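Local coordinates for protein adenosine kinase, putative (Trypanosoma brucei, PDB 3OTX) that probably catalyses the magnesium- and ATP-dependent phosphorylation of adenosine to AMP, the single step that salvages this nucleoside for the purine pool, at residues A[301-306]-A[323-328]; A[146-151]-A[177-182]; A[15-20]-A[138-143]. The protein carries 1 engineered substitution. All blocks are in the same frame, centred on the assembly; numbering follows the deposited sequence.

Interaction 1 of 3, residues A[301-306]-A[323-328]. With AP5 (bis(adenosine)-5'-pentaphosphate), chain C.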
loop_
_atom_site.group_PDB
_atom_site.type_symbol
_atom_site.label_atom_id
_atom_site.label_comp_id
_atom_site.label_asym_id
_atom_site.label_seq_id
_atom_site.Cartn_x
_atom_site.Cartn_y
_atom_site.Cartn_z
ATOM N N ASP A 301 4.865 -2.237 -1.442
ATOM C CA ASP A 301 4.532 -1.980 -0.040
ATOM C C ASP A 301 5.791 -1.867 0.814
ATOM O O ASP A 301 5.839 -1.071 1.770
ATOM C CB ASP A 301 3.648 -3.101 0.517
ATOM C CG ASP A 301 2.316 -3.203 -0.203
ATOM O OD1 ASP A 301 1.833 -2.170 -0.736
ATOM O OD2 ASP A 301 1.717 -4.299 -0.207
ATOM N N ALA A 302 6.803 -2.676 0.518
ATOM C CA ALA A 302 8.044 -2.635 1.306
ATOM C C ALA A 302 8.750 -1.292 1.127
ATOM O O ALA A 302 9.236 -0.712 2.113
ATOM C CB ALA A 302 8.954 -3.795 0.948
ATOM N N PHE A 303 8.772 -0.784 -0.111
ATOM C CA PHE A 303 9.321 0.570 -0.330
ATOM C C PHE A 303 8.574 1.584 0.550
ATOM O O PHE A 303 9.206 2.398 1.250
ATOM C CB PHE A 303 9.219 1.002 -1.810
ATOM C CG PHE A 303 9.618 2.445 -2.022
ATOM C CD1 PHE A 303 10.960 2.783 -2.130
ATOM C CD2 PHE A 303 8.653 3.433 -2.051
ATOM C CE1 PHE A 303 11.347 4.098 -2.288
ATOM C CE2 PHE A 303 9.025 4.771 -2.197
ATOM C CZ PHE A 303 10.387 5.102 -2.306
ATOM N N MET A 304 7.240 1.547 0.508
ATOM C CA MET A 304 6.431 2.508 1.239
ATOM C C MET A 304 6.653 2.384 2.754
ATOM O O MET A 304 6.718 3.410 3.458
ATOM C CB MET A 304 4.958 2.370 0.867
ATOM C CG MET A 304 4.064 3.419 1.452
ATOM S SD MET A 304 4.296 4.969 0.546
ATOM C CE MET A 304 4.193 6.098 1.897
ATOM N N GLY A 305 6.775 1.156 3.258
ATOM C CA GLY A 305 7.101 0.988 4.682
ATOM C C GLY A 305 8.396 1.661 5.110
ATOM O O GLY A 305 8.436 2.328 6.159
ATOM N N GLY A 306 9.456 1.517 4.301
ATOM C CA GLY A 306 10.749 2.090 4.661
ATOM C C GLY A 306 10.647 3.603 4.558
ATOM O O GLY A 306 11.162 4.342 5.435
ATOM N N THR A 323 15.750 4.872 2.250
ATOM C CA THR A 323 15.275 3.896 3.242
ATOM C C THR A 323 14.265 2.918 2.607
ATOM O O THR A 323 14.328 1.698 2.858
ATOM C CB THR A 323 14.666 4.609 4.460
ATOM O OG1 THR A 323 15.619 5.540 4.979
ATOM C CG2 THR A 323 14.313 3.589 5.552
ATOM N N GLY A 324 13.386 3.447 1.768
ATOM C CA GLY A 324 12.430 2.616 1.041
ATOM C C GLY A 324 13.165 1.649 0.122
ATOM O O GLY A 324 12.723 0.513 -0.047
ATOM N N HIS A 325 14.267 2.087 -0.495
ATOM C CA HIS A 325 15.043 1.151 -1.327
ATOM C C HIS A 325 15.618 0.031 -0.475
ATOM O O HIS A 325 15.628 -1.126 -0.889
ATOM C CB HIS A 325 16.190 1.840 -2.057
ATOM C CG HIS A 325 15.749 2.862 -3.042
ATOM N ND1 HIS A 325 16.614 3.822 -3.522
ATOM C CD2 HIS A 325 14.553 3.084 -3.643
ATOM C CE1 HIS A 325 15.965 4.599 -4.374
ATOM N NE2 HIS A 325 14.717 4.168 -4.469
ATOM N N TYR A 326 16.093 0.378 0.717
ATOM C CA TYR A 326 16.650 -0.621 1.599
ATOM C C TYR A 326 15.587 -1.700 1.948
ATOM O O TYR A 326 15.831 -2.910 1.809
ATOM C CB TYR A 326 17.208 0.041 2.879
ATOM C CG TYR A 326 17.468 -1.007 3.913
ATOM C CD1 TYR A 326 18.572 -1.860 3.823
ATOM C CD2 TYR A 326 16.563 -1.198 4.940
ATOM C CE1 TYR A 326 18.788 -2.874 4.778
ATOM C CE2 TYR A 326 16.746 -2.212 5.883
ATOM C CZ TYR A 326 17.855 -3.033 5.789
ATOM O OH TYR A 326 18.010 -4.014 6.739
ATOM N N THR A 327 14.440 -1.251 2.433
ATOM C CA THR A 327 13.400 -2.174 2.836
ATOM C C THR A 327 12.875 -2.990 1.656
ATOM O O THR A 327 12.674 -4.197 1.786
ATOM C CB THR A 327 12.252 -1.492 3.614
ATOM O OG1 THR A 327 11.791 -0.359 2.907
ATOM C CG2 THR A 327 12.751 -1.013 4.987
ATOM N N ALA A 328 12.691 -2.346 0.507
ATOM C CA ALA A 328 12.234 -3.084 -0.688
ATOM C C ALA A 328 13.244 -4.161 -1.081
ATOM O O ALA A 328 12.869 -5.316 -1.356
ATOM C CB ALA A 328 11.981 -2.120 -1.847
HETATM P PA AP5 C . 9.038 -1.304 -7.943
HETATM O O1A AP5 C . 9.185 -2.493 -8.887
HETATM O O2A AP5 C . 9.019 0.041 -8.641
HETATM O O3A AP5 C . 7.707 -1.366 -7.041
HETATM P PB AP5 C . 6.250 -1.890 -7.498
HETATM O O1B AP5 C . 6.086 -1.915 -8.986
HETATM O O2B AP5 C . 5.256 -1.111 -6.707
HETATM O O3B AP5 C . 6.354 -3.380 -6.947
HETATM P PG AP5 C . 5.559 -4.721 -7.271
HETATM O O1G AP5 C . 6.471 -5.857 -6.922
HETATM O O2G AP5 C . 5.138 -4.878 -8.716
HETATM O O3G AP5 C . 4.423 -4.614 -6.220
HETATM P PD AP5 C . 3.183 -5.605 -5.910
HETATM O O1D AP5 C . 3.137 -6.834 -6.800
HETATM O O2D AP5 C . 1.976 -4.712 -5.853
HETATM O O3D AP5 C . 3.595 -6.143 -4.449
HETATM P PE AP5 C . 3.263 -5.422 -3.044
HETATM O O1E AP5 C . 3.430 -3.936 -3.189
HETATM O O2E AP5 C . 4.044 -6.121 -1.933
HETATM O O5F AP5 C . 10.189 -1.429 -6.834
HETATM C C5F AP5 C . 10.212 -0.558 -5.703
HETATM C C4F AP5 C . 11.620 -0.494 -5.164
HETATM O O4F AP5 C . 12.102 -1.818 -4.894
HETATM C C3F AP5 C . 12.654 0.055 -6.143
HETATM O O3F AP5 C . 12.702 1.458 -6.047
HETATM C C2F AP5 C . 13.919 -0.647 -5.743
HETATM O O2F AP5 C . 14.491 -0.003 -4.633
HETATM C C1F AP5 C . 13.409 -2.013 -5.272
HETATM N N9A AP5 C . 13.411 -3.050 -6.343
HETATM C C8A AP5 C . 12.294 -3.594 -6.985
HETATM N N7A AP5 C . 12.741 -4.522 -7.875
HETATM C C5A AP5 C . 14.091 -4.586 -7.797
HETATM C C6A AP5 C . 15.044 -5.362 -8.421
HETATM N N6A AP5 C . 14.712 -6.359 -9.246
HETATM N N1A AP5 C . 16.365 -5.182 -8.091
HETATM C C2A AP5 C . 16.765 -4.262 -7.135
HETATM N N3A AP5 C . 15.801 -3.501 -6.509
HETATM C C4A AP5 C . 14.499 -3.673 -6.813
HETATM O O5J AP5 C . 1.676 -5.703 -2.843
HETATM C C5J AP5 C . 1.207 -7.036 -2.733
HETATM C C4J AP5 C . 0.012 -6.950 -1.798
HETATM O O4J AP5 C . -1.101 -6.320 -2.453
HETATM C C3J AP5 C . -0.552 -8.315 -1.393
HETATM O O3J AP5 C . -0.146 -8.569 -0.048
HETATM C C2J AP5 C . -2.074 -8.175 -1.555
HETATM O O2J AP5 C . -2.814 -8.647 -0.436
HETATM C C1J AP5 C . -2.237 -6.682 -1.712
HETATM N N9B AP5 C . -3.471 -6.294 -2.410
HETATM C C8B AP5 C . -3.823 -6.690 -3.672
HETATM N N7B AP5 C . -5.045 -6.154 -3.928
HETATM C C5B AP5 C . -5.451 -5.427 -2.840
HETATM C C6B AP5 C . -6.599 -4.672 -2.572
HETATM N N6B AP5 C . -7.651 -4.589 -3.402
HETATM N N1B AP5 C . -6.665 -4.102 -1.330
HETATM C C2B AP5 C . -5.650 -4.138 -0.402
HETATM N N3B AP5 C . -4.540 -4.919 -0.649
HETATM C C4B AP5 C . -4.446 -5.516 -1.875
#

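Interaction 2 of 3, residues A[146-151]-A[177-182]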
loop_
_atom_site.group_PDB
_atom_site.type_symbol
_atom_site.label_atom_id
_atom_site.label_comp_id
_atom_site.label_asym_id
_atom_site.label_seq_id
_atom_site.Cartn_x
_atom_site.Cartn_y
_atom_site.Cartn_z
ATOM N N LEU A 146 -16.163 -2.095 5.970
ATOM C CA LEU A 146 -15.679 -1.077 6.916
ATOM C C LEU A 146 -16.714 0.076 6.977
ATOM O O LEU A 146 -17.087 0.638 5.951
ATOM C CB LEU A 146 -14.293 -0.591 6.505
ATOM C CG LEU A 146 -13.675 0.505 7.385
ATOM C CD1 LEU A 146 -13.442 0.027 8.788
ATOM C CD2 LEU A 146 -12.355 0.951 6.760
ATOM N N SER A 147 -17.218 0.338 8.185
ATOM C CA SER A 147 -18.361 1.253 8.355
ATOM C C SER A 147 -18.017 2.672 8.843
ATOM O O SER A 147 -16.982 2.910 9.494
ATOM C CB SER A 147 -19.374 0.613 9.321
ATOM O OG SER A 147 -18.889 0.633 10.658
ATOM N N SER A 148 -18.933 3.600 8.556
ATOM C CA SER A 148 -18.795 4.931 9.074
ATOM C C SER A 148 -18.898 4.900 10.588
ATOM O O SER A 148 -18.214 5.670 11.253
ATOM C CB SER A 148 -19.865 5.844 8.480
ATOM O OG SER A 148 -19.709 5.891 7.070
ATOM N N GLU A 149 -19.697 3.968 11.122
ATOM C CA GLU A 149 -19.800 3.838 12.586
ATOM C C GLU A 149 -18.408 3.540 13.157
ATOM O O GLU A 149 -17.960 4.159 14.156
ATOM C CB GLU A 149 -20.785 2.735 13.002
ATOM C CG GLU A 149 -22.269 3.035 12.739
ATOM C CD GLU A 149 -22.619 3.342 11.269
ATOM O OE1 GLU A 149 -22.093 2.691 10.326
ATOM O OE2 GLU A 149 -23.445 4.256 11.065
ATOM N N HIS A 150 -17.692 2.620 12.522
ATOM C CA HIS A 150 -16.360 2.313 13.020
ATOM C C HIS A 150 -15.426 3.516 12.885
ATOM O O HIS A 150 -14.616 3.792 13.766
ATOM C CB HIS A 150 -15.765 1.103 12.275
ATOM C CG HIS A 150 -14.448 0.659 12.841
ATOM N ND1 HIS A 150 -14.334 0.081 14.086
ATOM C CD2 HIS A 150 -13.179 0.784 12.362
ATOM C CE1 HIS A 150 -13.057 -0.162 14.343
ATOM N NE2 HIS A 150 -12.336 0.261 13.317
ATOM N N MET A 151 -15.511 4.218 11.759
ATOM C CA MET A 151 -14.666 5.408 11.553
ATOM C C MET A 151 -14.860 6.503 12.624
ATOM O O MET A 151 -13.936 7.267 12.878
ATOM C CB MET A 151 -14.907 6.018 10.174
ATOM C CG MET A 151 -14.464 5.117 9.005
ATOM S SD MET A 151 -12.709 4.628 9.060
ATOM C CE MET A 151 -11.897 6.216 8.994
ATOM N N VAL A 177 -15.133 6.310 -0.185
ATOM C CA VAL A 177 -14.290 7.506 -0.282
ATOM C C VAL A 177 -14.427 8.411 0.933
ATOM O O VAL A 177 -13.458 9.055 1.346
ATOM C CB VAL A 177 -14.582 8.293 -1.588
ATOM C CG1 VAL A 177 -15.957 9.023 -1.545
ATOM C CG2 VAL A 177 -13.441 9.299 -1.914
ATOM N N ASN A 178 -15.626 8.440 1.511
ATOM C CA ASN A 178 -15.861 9.223 2.707
ATOM C C ASN A 178 -14.986 8.816 3.900
ATOM O O ASN A 178 -14.637 9.683 4.721
ATOM C CB ASN A 178 -17.342 9.238 3.028
ATOM C CG ASN A 178 -18.133 10.013 1.992
ATOM O OD1 ASN A 178 -17.701 11.058 1.504
ATOM N ND2 ASN A 178 -19.295 9.490 1.637
ATOM N N HIS A 179 -14.607 7.535 4.001
ATOM C CA HIS A 179 -13.696 7.137 5.084
ATOM C C HIS A 179 -12.342 7.799 4.886
ATOM O O HIS A 179 -11.706 8.262 5.837
ATOM C CB HIS A 179 -13.472 5.622 5.088
ATOM C CG HIS A 179 -14.716 4.819 5.307
ATOM N ND1 HIS A 179 -15.911 5.379 5.700
ATOM C CD2 HIS A 179 -14.938 3.484 5.192
ATOM C CE1 HIS A 179 -16.820 4.423 5.811
ATOM N NE2 HIS A 179 -16.258 3.265 5.495
ATOM N N VAL A 180 -11.895 7.855 3.641
ATOM C CA VAL A 180 -10.635 8.480 3.287
ATOM C C VAL A 180 -10.715 9.960 3.579
ATOM O O VAL A 180 -9.774 10.509 4.175
ATOM C CB VAL A 180 -10.299 8.268 1.799
ATOM C CG1 VAL A 180 -8.857 8.686 1.534
ATOM C CG2 VAL A 180 -10.448 6.768 1.428
ATOM N N LEU A 181 -11.819 10.605 3.173
ATOM C CA LEU A 181 -11.960 12.059 3.396
ATOM C C LEU A 181 -11.937 12.432 4.883
ATOM O O LEU A 181 -11.388 13.482 5.258
ATOM C CB LEU A 181 -13.215 12.596 2.697
ATOM C CG LEU A 181 -13.128 12.526 1.181
ATOM C CD1 LEU A 181 -14.506 12.826 0.583
ATOM C CD2 LEU A 181 -12.076 13.529 0.567
ATOM N N GLN A 182 -12.435 11.535 5.735
ATOM C CA GLN A 182 -12.369 11.784 7.185
ATOM C C GLN A 182 -10.910 11.933 7.613
ATOM O O GLN A 182 -10.559 12.860 8.332
ATOM C CB GLN A 182 -13.045 10.680 7.989
ATOM C CG GLN A 182 -12.897 10.865 9.506
ATOM C CD GLN A 182 -13.533 9.741 10.288
ATOM O OE1 GLN A 182 -14.577 9.217 9.893
ATOM N NE2 GLN A 182 -12.913 9.360 11.404
#

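Interaction 3 of 3, residues A[15-20]-A[138-143]. With AP5 (bis(adenosine)-5'-pentaphosphate), chain C.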
loop_
_atom_site.group_PDB
_atom_site.type_symbol
_atom_site.label_atom_id
_atom_site.label_comp_id
_atom_site.label_asym_id
_atom_site.label_seq_id
_atom_site.Cartn_x
_atom_site.Cartn_y
_atom_site.Cartn_z
ATOM N N ASN A 15 -7.249 -2.565 3.372
ATOM C CA ASN A 15 -8.084 -3.773 3.411
ATOM C C ASN A 15 -7.229 -4.931 3.865
ATOM O O ASN A 15 -6.283 -5.309 3.158
ATOM C CB ASN A 15 -8.568 -4.059 1.987
ATOM C CG ASN A 15 -9.281 -2.858 1.364
ATOM O OD1 ASN A 15 -10.097 -2.224 2.023
ATOM N ND2 ASN A 15 -8.987 -2.545 0.070
ATOM N N PRO A 16 -7.505 -5.480 5.063
ATOM C CA PRO A 16 -6.618 -6.527 5.562
ATOM C C PRO A 16 -6.999 -7.844 4.868
ATOM O O PRO A 16 -8.161 -8.258 4.916
ATOM C CB PRO A 16 -6.896 -6.554 7.078
ATOM C CG PRO A 16 -8.236 -5.901 7.251
ATOM C CD PRO A 16 -8.429 -4.959 6.101
ATOM N N LEU A 17 -6.053 -8.427 4.137
ATOM C CA LEU A 17 -6.357 -9.622 3.347
ATOM C C LEU A 17 -5.358 -10.706 3.672
ATOM O O LEU A 17 -4.184 -10.397 3.885
ATOM C CB LEU A 17 -6.235 -9.315 1.845
ATOM C CG LEU A 17 -6.956 -8.095 1.297
ATOM C CD1 LEU A 17 -6.580 -7.913 -0.190
ATOM C CD2 LEU A 17 -8.476 -8.284 1.457
ATOM N N LEU A 18 -5.805 -11.954 3.717
ATOM C CA LEU A 18 -4.881 -13.070 3.770
ATOM C C LEU A 18 -4.436 -13.441 2.354
ATOM O O LEU A 18 -5.281 -13.717 1.474
ATOM C CB LEU A 18 -5.569 -14.275 4.429
ATOM C CG LEU A 18 -4.503 -15.345 4.757
ATOM C CD1 LEU A 18 -3.907 -15.145 6.190
ATOM C CD2 LEU A 18 -4.918 -16.768 4.479
ATOM N N ASP A 19 -3.125 -13.490 2.131
ATOM C CA ASP A 19 -2.638 -13.853 0.797
ATOM C C ASP A 19 -2.537 -15.351 0.627
ATOM O O ASP A 19 -1.952 -16.053 1.463
ATOM C CB ASP A 19 -1.262 -13.256 0.554
ATOM C CG ASP A 19 -1.302 -11.759 0.317
ATOM O OD1 ASP A 19 -2.400 -11.196 0.086
ATOM O OD2 ASP A 19 -0.209 -11.169 0.316
ATOM N N VAL A 20 -3.111 -15.848 -0.469
ATOM C CA VAL A 20 -3.134 -17.270 -0.793
ATOM C C VAL A 20 -2.283 -17.367 -2.058
ATOM O O VAL A 20 -2.724 -16.984 -3.137
ATOM C CB VAL A 20 -4.594 -17.778 -0.960
ATOM C CG1 VAL A 20 -4.658 -19.297 -1.247
ATOM C CG2 VAL A 20 -5.401 -17.494 0.305
ATOM N N ALA A 138 -8.047 -9.875 -5.669
ATOM C CA ALA A 138 -8.418 -9.548 -4.274
ATOM C C ALA A 138 -9.916 -9.729 -4.060
ATOM O O ALA A 138 -10.728 -9.109 -4.777
ATOM C CB ALA A 138 -8.018 -8.097 -3.950
ATOM N N ASP A 139 -10.281 -10.573 -3.088
ATOM C CA ASP A 139 -11.660 -10.766 -2.650
ATOM C C ASP A 139 -11.787 -10.105 -1.302
ATOM O O ASP A 139 -11.395 -10.678 -0.271
ATOM C CB ASP A 139 -11.942 -12.263 -2.595
ATOM C CG ASP A 139 -13.320 -12.588 -2.069
ATOM O OD1 ASP A 139 -14.124 -11.659 -1.868
ATOM O OD2 ASP A 139 -13.595 -13.783 -1.871
ATOM N N LEU A 140 -12.235 -8.841 -1.288
ATOM C CA LEU A 140 -12.188 -8.063 -0.057
ATOM C C LEU A 140 -12.969 -8.647 1.125
ATOM O O LEU A 140 -12.572 -8.416 2.264
ATOM C CB LEU A 140 -12.629 -6.625 -0.269
ATOM C CG LEU A 140 -11.779 -5.761 -1.215
ATOM C CD1 LEU A 140 -12.072 -4.228 -1.061
ATOM C CD2 LEU A 140 -10.322 -6.019 -1.136
ATOM N N GLY A 141 -14.094 -9.310 0.854
ATOM C CA GLY A 141 -14.898 -9.872 1.949
ATOM C C GLY A 141 -15.204 -8.802 2.991
ATOM O O GLY A 141 -15.682 -7.695 2.658
ATOM N N ALA A 142 -14.883 -9.124 4.239
ATOM C CA ALA A 142 -15.124 -8.227 5.351
ATOM C C ALA A 142 -14.552 -6.822 5.111
ATOM O O ALA A 142 -15.105 -5.835 5.610
ATOM C CB ALA A 142 -14.546 -8.832 6.608
ATOM N N ALA A 143 -13.435 -6.710 4.383
ATOM C CA ALA A 143 -12.790 -5.404 4.236
ATOM C C ALA A 143 -13.715 -4.401 3.547
ATOM O O ALA A 143 -13.644 -3.204 3.795
ATOM C CB ALA A 143 -11.438 -5.520 3.509
HETATM P PA AP5 C . 9.038 -1.304 -7.943
HETATM O O1A AP5 C . 9.185 -2.493 -8.887
HETATM O O2A AP5 C . 9.019 0.041 -8.641
HETATM O O3A AP5 C . 7.707 -1.366 -7.041
HETATM P PB AP5 C . 6.250 -1.890 -7.498
HETATM O O1B AP5 C . 6.086 -1.915 -8.986
HETATM O O2B AP5 C . 5.256 -1.111 -6.707
HETATM O O3B AP5 C . 6.354 -3.380 -6.947
HETATM P PG AP5 C . 5.559 -4.721 -7.271
HETATM O O1G AP5 C . 6.471 -5.857 -6.922
HETATM O O2G AP5 C . 5.138 -4.878 -8.716
HETATM O O3G AP5 C . 4.423 -4.614 -6.220
HETATM P PD AP5 C . 3.183 -5.605 -5.910
HETATM O O1D AP5 C . 3.137 -6.834 -6.800
HETATM O O2D AP5 C . 1.976 -4.712 -5.853
HETATM O O3D AP5 C . 3.595 -6.143 -4.449
HETATM P PE AP5 C . 3.263 -5.422 -3.044
HETATM O O1E AP5 C . 3.430 -3.936 -3.189
HETATM O O2E AP5 C . 4.044 -6.121 -1.933
HETATM O O5F AP5 C . 10.189 -1.429 -6.834
HETATM C C5F AP5 C . 10.212 -0.558 -5.703
HETATM C C4F AP5 C . 11.620 -0.494 -5.164
HETATM O O4F AP5 C . 12.102 -1.818 -4.894
HETATM C C3F AP5 C . 12.654 0.055 -6.143
HETATM O O3F AP5 C . 12.702 1.458 -6.047
HETATM C C2F AP5 C . 13.919 -0.647 -5.743
HETATM O O2F AP5 C . 14.491 -0.003 -4.633
HETATM C C1F AP5 C . 13.409 -2.013 -5.272
HETATM N N9A AP5 C . 13.411 -3.050 -6.343
HETATM C C8A AP5 C . 12.294 -3.594 -6.985
HETATM N N7A AP5 C . 12.741 -4.522 -7.875
HETATM C C5A AP5 C . 14.091 -4.586 -7.797
HETATM C C6A AP5 C . 15.044 -5.362 -8.421
HETATM N N6A AP5 C . 14.712 -6.359 -9.246
HETATM N N1A AP5 C . 16.365 -5.182 -8.091
HETATM C C2A AP5 C . 16.765 -4.262 -7.135
HETATM N N3A AP5 C . 15.801 -3.501 -6.509
HETATM C C4A AP5 C . 14.499 -3.673 -6.813
HETATM O O5J AP5 C . 1.676 -5.703 -2.843
HETATM C C5J AP5 C . 1.207 -7.036 -2.733
HETATM C C4J AP5 C . 0.012 -6.950 -1.798
HETATM O O4J AP5 C . -1.101 -6.320 -2.453
HETATM C C3J AP5 C . -0.552 -8.315 -1.393
HETATM O O3J AP5 C . -0.146 -8.569 -0.048
HETATM C C2J AP5 C . -2.074 -8.175 -1.555
HETATM O O2J AP5 C . -2.814 -8.647 -0.436
HETATM C C1J AP5 C . -2.237 -6.682 -1.712
HETATM N N9B AP5 C . -3.471 -6.294 -2.410
HETATM C C8B AP5 C . -3.823 -6.690 -3.672
HETATM N N7B AP5 C . -5.045 -6.154 -3.928
HETATM C C5B AP5 C . -5.451 -5.427 -2.840
HETATM C C6B AP5 C . -6.599 -4.672 -2.572
HETATM N N6B AP5 C . -7.651 -4.589 -3.402
HETATM N N1B AP5 C . -6.665 -4.102 -1.330
HETATM C C2B AP5 C . -5.650 -4.138 -0.402
HETATM N N3B AP5 C . -4.540 -4.919 -0.649
HETATM C C4B AP5 C . -4.446 -5.516 -1.875
#

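Interaction 1 of 3, residues A[301-306]-A[323-328]
Phe303 and His325 meet rim to rim: CE1 of the phenyl ring comes within 3.6 Å of CD2 of the imidazole, which sits at the phenyl edge near its plane, and with the planes 38° apart neither ring lies over the other. The rings flank a helix pair of the ribokinase (PfkB) fold, helices 300-311 and 317-332, the first starting at the GAGD motif that ends in Asp301. The two segments run at 136° to one another, and their axes close to 6.7 Å. So near an approach rests on Gly306 and Gly324, where no side chain stands between the backbones: Phe303 O lies 3.2 Å from Gly324 CA. In Phe303, chi1 173° sets CG anti to the backbone N, and CD1 comes to 3.3 Å from Gly324 C, while the ring's other neighbours include Val264 and Thr266 of strand 262-267. His325 NE2 is hydrogen-bonded to Thr272 OG1, and the CD2 atom of the same ring borders the ribose hydroxyl O2F of AP5 at 3.2 Å.

At the helix start, Asp301 N donates to phosphate oxygen O1E of AP5 over 2.8 Å. Asp301 OD2 is 3.0 Å from O5J, the ester oxygen matching the adenosine 5'-hydroxyl, which is consistent with its predicted role as proton acceptor; Ser66 and Asn69 position the carboxylate.

Across the helices, Thr327 OG1 donates to Ala302 O at 2.7 Å from above the carbonyl plane, and that oxygen takes the helical N-H of Gly306 from the opposite face.

Interaction 2 of 3, residues A[146-151]-A[177-182]
Met151 and His179 form the nearest backbone pair, 6.8 Å between their CA atoms, where the short helix 148-151 and the loop leading into it pass the first turns of helix 177-189. His179 has the largest share of the contact. Its NE2 donates to Leu146 O at 2.8 Å; the oxygen lies close to the imidazole plane, yet seen from the carbonyl the donor stands well above the peptide plane. Ser148 OG approaches the same ring edge-on at CE1. Met151 covers one face: its CG is 3.8 Å from the ring centroid and 21° off the normal, a CH-pi contact, whereas SD is more oblique at 4.7 Å from that centroid. The methionine is folded at chi2 and chi3, and its CE ends near His179 O.

The second polar link comes from Gln182, whose extended chain delivers NE2 to Met151 O at 2.8 Å with an almost straight N-H...O angle of 177°. That oxygen lies in the plane of the glutamine amide, and OE1 of the same amide rests against Met151 CB. The two donors thus fix backbone carbonyls before and at the end of helix 148-151. Ser147 caps the helix, its OG accepting from His150 N at 3.0 Å; Glu115 is a further partner of this hydroxyl.

Beneath the contact, Leu146, Met151 and His179 all touch Gln13 of strand 10-13. Helix 177-189 links the adjacent parallel strands 165-169 and 193-197, so the contact sets the short helix 148-151 against the crossover helix of a beta-alpha-beta unit, part of the Rossmann-like core of ribokinase-family enzymes.

Interaction 3 of 3, residues A[15-20]-A[138-143]
Asn15 packs firmly against Ala143, CB to CB at 3.6 Å, and marks the dense end of this contact; Pro16 CD touches the same alanine methyl. A second tight point is Leu17. Its CD2 meets Leu140 CD2 at 3.9 Å, the two chains crossing obliquely, while CD1 touches Ala138 CB and also sits 3.6 Å from C4B of the AP5 adenine. Protein packing and ligand packing are therefore continuous through one leucine. The segments belong to the five-stranded sheet of the fold, but strand 122-130 runs between their strands, and the axes come no closer than 8.2 Å; side chains, not backbone pairing, make the junction.

The looser side lies at 139-141. Asp139, Leu140 and Gly141 are partly exposed, and the Asp139 side chain stays 6.7 Å from segment 15-20. Here the chain reverses in a type II' beta turn from Leu140 to Ala143, closed by Ala143 N donating to Leu140 O; Gly141 supplies the positive phi (53°) that the turn requires. Leu140 bridges the two regimes, since CD1 of its side chain lies against the Asn15 amide and CD2 near the exocyclic N6B of AP5.

The polar ends serve the nucleoside. Asn15 ND2 donates to N1B at 3.1 Å, nearly straight at 171°, and makes a weak bond to Phe171 O as well. Asp19 takes both ribose hydroxyls, O2J on OD1 and O3J on OD2, each at 2.6 Å. Such a two-oxygen grip on a vicinal diol, paired with a donor to N1B, is consistent with recognition of an intact ribose and of a purine whose N1 accepts; the carboxylate is probably ionised.

How the interactions relate
AP5 ties interaction 1 to interaction 3: their centres are 22 Å apart, on opposite sides of the chain's centre, and their nearest atoms about 7 Å, so the inhibitor rather than protein contact connects them. Interaction 3 holds the nucleoside in the adenosine site, while interaction 1 receives the adjoining phosphate at its helix start and the far ribose at its other helix. Interaction 2 stands apart from the pocket, with its centre 27 Å from that of interaction 1. Its segment 146-151 follows 138-143 after two residues. The side chain of Leu146 is about 6 Å from that of Asn15 and about 11 Å from AP5.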